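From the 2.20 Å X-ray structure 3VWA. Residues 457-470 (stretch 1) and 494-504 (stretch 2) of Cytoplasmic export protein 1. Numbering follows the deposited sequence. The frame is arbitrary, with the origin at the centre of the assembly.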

# COMPACT_ATOMS: atom_id res chain seq x y z
N ARG A 457 38.52 9.68 13.20
CA ARG A 457 37.51 8.82 13.81
C ARG A 457 37.91 8.52 15.25
O ARG A 457 37.07 8.60 16.17
CB ARG A 457 37.37 7.54 13.00
CG ARG A 457 36.29 6.59 13.46
CD ARG A 457 36.40 5.33 12.62
NE ARG A 457 37.52 4.44 13.02
CZ ARG A 457 37.93 3.42 12.28
NH1 ARG A 457 37.31 3.20 11.13
NH2 ARG A 457 38.94 2.64 12.66
N SER A 458 39.18 8.14 15.41
CA SER A 458 39.79 7.94 16.75
C SER A 458 39.67 9.14 17.66
O SER A 458 39.31 8.98 18.84
CB SER A 458 41.27 7.53 16.65
OG SER A 458 41.35 6.18 16.22
N ASN A 459 39.96 10.33 17.15
CA ASN A 459 39.78 11.57 17.96
C ASN A 459 38.34 11.82 18.36
O ASN A 459 38.07 12.18 19.47
CB ASN A 459 40.29 12.81 17.19
CG ASN A 459 41.78 12.79 17.02
OD1 ASN A 459 42.47 12.04 17.72
ND2 ASN A 459 42.29 13.63 16.11
N ILE A 460 37.43 11.63 17.43
CA ILE A 460 36.01 11.65 17.73
C ILE A 460 35.58 10.69 18.83
O ILE A 460 34.85 11.06 19.76
CB ILE A 460 35.24 11.37 16.44
CG1 ILE A 460 35.38 12.58 15.51
CG2 ILE A 460 33.79 10.99 16.76
CD1 ILE A 460 34.85 12.29 14.12
N LEU A 461 36.04 9.46 18.75
CA LEU A 461 35.65 8.50 19.77
C LEU A 461 36.27 8.84 21.13
O LEU A 461 35.55 8.84 22.17
CB LEU A 461 36.01 7.06 19.34
CG LEU A 461 35.15 6.53 18.17
CD1 LEU A 461 35.70 5.26 17.53
CD2 LEU A 461 33.65 6.43 18.54
N ALA A 462 37.58 9.10 21.13
CA ALA A 462 38.28 9.36 22.42
C ALA A 462 37.65 10.52 23.12
O ALA A 462 37.43 10.46 24.34
CB ALA A 462 39.79 9.59 22.27
N THR A 463 37.36 11.58 22.35
CA THR A 463 36.74 12.79 22.94
C THR A 463 35.32 12.52 23.52
O THR A 463 34.96 13.01 24.59
CB THR A 463 36.61 13.93 21.90
OG1 THR A 463 37.86 14.17 21.23
CG2 THR A 463 36.11 15.22 22.58
N ALA A 464 34.51 11.80 22.77
CA ALA A 464 33.15 11.52 23.20
C ALA A 464 33.15 10.63 24.44
O ALA A 464 32.34 10.83 25.35
CB ALA A 464 32.37 10.87 22.06
N PHE A 465 34.04 9.63 24.47
CA PHE A 465 34.11 8.72 25.63
C PHE A 465 34.68 9.40 26.90
O PHE A 465 34.23 9.15 28.01
CB PHE A 465 34.99 7.51 25.29
CG PHE A 465 34.40 6.58 24.27
CD1 PHE A 465 33.05 6.24 24.27
CD2 PHE A 465 35.22 5.98 23.33
CE1 PHE A 465 32.52 5.35 23.33
CE2 PHE A 465 34.70 5.08 22.41
CZ PHE A 465 33.35 4.77 22.41
N THR A 466 35.68 10.23 26.73
CA THR A 466 36.25 11.04 27.83
C THR A 466 35.17 11.93 28.48
O THR A 466 35.02 11.94 29.71
CB THR A 466 37.36 11.93 27.27
OG1 THR A 466 38.43 11.11 26.79
CG2 THR A 466 37.89 12.94 28.31
N LYS A 467 34.41 12.64 27.63
CA LYS A 467 33.26 13.43 28.10
C LYS A 467 32.25 12.64 28.93
O LYS A 467 31.88 13.07 30.01
CB LYS A 467 32.57 14.11 26.90
CG LYS A 467 31.54 15.18 27.21
CD LYS A 467 31.94 16.12 28.32
CE LYS A 467 31.18 17.44 28.17
NZ LYS A 467 30.77 17.94 29.50
N SER A 468 31.85 11.47 28.45
CA SER A 468 30.81 10.68 29.11
C SER A 468 31.31 10.10 30.44
O SER A 468 30.53 9.94 31.37
CB SER A 468 30.30 9.52 28.23
OG SER A 468 29.92 10.01 26.96
N LEU A 469 32.59 9.84 30.52
CA LEU A 469 33.15 9.22 31.74
C LEU A 469 33.40 10.23 32.84
O LEU A 469 33.68 9.83 33.97
CB LEU A 469 34.44 8.45 31.41
CG LEU A 469 34.21 7.11 30.74
CD1 LEU A 469 35.57 6.67 30.20
CD2 LEU A 469 33.65 6.05 31.69
N LYS A 470 33.27 11.52 32.52
CA LYS A 470 33.19 12.57 33.53
C LYS A 470 31.74 12.83 33.93
O LYS A 470 31.50 13.78 34.67
CB LYS A 470 33.73 13.94 33.05
CG LYS A 470 34.86 13.91 32.05
CD LYS A 470 35.99 14.89 32.36
CE LYS A 470 37.19 14.53 31.46
NZ LYS A 470 38.45 14.30 32.21
N ASN A 494 48.75 1.35 18.11
CA ASN A 494 49.32 2.65 18.19
C ASN A 494 48.40 3.69 18.85
O ASN A 494 48.82 4.49 19.66
CB ASN A 494 49.65 3.10 16.80
CG ASN A 494 50.82 4.02 16.80
OD1 ASN A 494 50.66 5.24 16.79
ND2 ASN A 494 52.01 3.43 16.89
N THR A 495 47.14 3.68 18.49
CA THR A 495 46.22 4.65 19.05
C THR A 495 45.92 4.29 20.51
O THR A 495 45.88 5.14 21.34
CB THR A 495 44.94 4.71 18.21
OG1 THR A 495 45.34 4.92 16.85
CG2 THR A 495 43.99 5.83 18.74
N ILE A 496 45.78 3.00 20.80
CA ILE A 496 45.66 2.53 22.15
C ILE A 496 46.74 3.13 23.05
O ILE A 496 46.42 3.75 24.06
CB ILE A 496 45.62 0.98 22.22
CG1 ILE A 496 44.24 0.51 21.69
CG2 ILE A 496 45.83 0.47 23.65
CD1 ILE A 496 44.33 -0.85 21.01
N ALA A 497 47.99 2.94 22.65
CA ALA A 497 49.18 3.39 23.34
C ALA A 497 49.35 4.91 23.38
O ALA A 497 49.84 5.43 24.40
CB ALA A 497 50.38 2.79 22.65
N ASN A 498 48.99 5.58 22.28
CA ASN A 498 49.11 7.04 22.16
C ASN A 498 48.03 7.69 23.00
O ASN A 498 48.18 8.82 23.39
CB ASN A 498 48.77 7.54 20.72
CG ASN A 498 49.95 7.54 19.74
OD1 ASN A 498 50.76 6.58 19.66
ND2 ASN A 498 50.05 8.64 18.96
N LYS A 499 46.89 7.02 23.18
CA LYS A 499 45.68 7.78 23.54
C LYS A 499 44.62 7.06 24.35
O LYS A 499 44.19 7.54 25.39
CB LYS A 499 45.04 8.30 22.23
CG LYS A 499 43.77 9.11 22.43
CD LYS A 499 43.28 9.63 21.09
CE LYS A 499 44.21 10.72 20.56
NZ LYS A 499 43.38 11.77 19.91
N ILE A 500 44.15 5.91 23.87
CA ILE A 500 42.96 5.23 24.48
C ILE A 500 43.18 4.72 25.93
O ILE A 500 42.23 4.73 26.77
CB ILE A 500 42.45 4.08 23.55
CG1 ILE A 500 42.30 4.57 22.11
CG2 ILE A 500 41.14 3.53 24.02
CD1 ILE A 500 41.45 5.82 22.01
N LEU A 501 44.42 4.29 26.25
CA LEU A 501 44.69 3.81 27.64
C LEU A 501 44.29 4.79 28.72
O LEU A 501 43.66 4.38 29.68
CB LEU A 501 46.14 3.42 27.86
CG LEU A 501 46.70 2.32 26.96
CD1 LEU A 501 48.14 2.07 27.35
CD2 LEU A 501 45.86 1.03 27.10
N THR A 502 44.65 6.06 28.54
CA THR A 502 44.30 7.13 29.44
C THR A 502 42.88 7.69 29.30
O THR A 502 42.44 8.50 30.14
CB THR A 502 45.36 8.27 29.38
OG1 THR A 502 45.66 8.61 28.02
CG2 THR A 502 46.63 7.85 30.01
N VAL A 503 42.16 7.31 28.24
CA VAL A 503 40.70 7.50 28.19
C VAL A 503 40.01 6.45 29.09
O VAL A 503 39.07 6.76 29.80
CB VAL A 503 40.11 7.34 26.76
CG1 VAL A 503 38.59 7.32 26.85
CG2 VAL A 503 40.62 8.43 25.79
N ILE A 504 40.44 5.19 29.01
CA ILE A 504 39.90 4.16 29.89
C ILE A 504 40.30 4.31 31.33
O ILE A 504 39.44 4.31 32.22
CB ILE A 504 40.29 2.76 29.45
CG1 ILE A 504 39.65 2.48 28.06
CG2 ILE A 504 39.80 1.73 30.48
CD1 ILE A 504 40.28 1.39 27.26
O HOH W 1 43.68 5.58 15.08

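The two helices run nearly parallel, their N-to-C directions 16° apart and their axes 9.8 Å apart at closest approach. Along stretch 1 the contact opens at Ser-458, whose CA-to-CB bond points toward the partner helix. Its OG lies 3.7 Å from Thr-495 CG2, and one water joins the two hydroxyls, 2.7 Å from Ser-458 OG and 2.5 Å from Thr-495 OG1, to which it donates.

Asn-459 starts away from stretch 2, but the end of its side chain comes nearer, and Lys-499 NZ donates a hydrogen bond to Asn-459 OD1. At 2.4 Å from Lys-499 NZ to Asn-459 OD1 this bond is very short, so its exact length deserves caution.

Ala-462 sits where its small side chain can meet three residues: its CB is 3.7 Å from Lys-499 CD, 4.1 Å from Ile-500 CD1 and 3.8 Å from Val-503 CG2. The lysine thus combines aliphatic packing with its polar tip.

From here Val-503, with 85 Å² covered, dominates. Phe-465 CB approaches Val-503 CG1 at 3.9 Å. Thr-466 OG1 lies 3.6 Å from Val-503 CG2 while donating to Ala-462 O at 2.7 Å, so the hydroxyl is satisfied within its own helix; the CA atoms of Thr-466 and Val-503 are 5.7 Å apart. Finally, Leu-469 CD1 reaches Val-503 O at 3.5 Å, a contact with backbone.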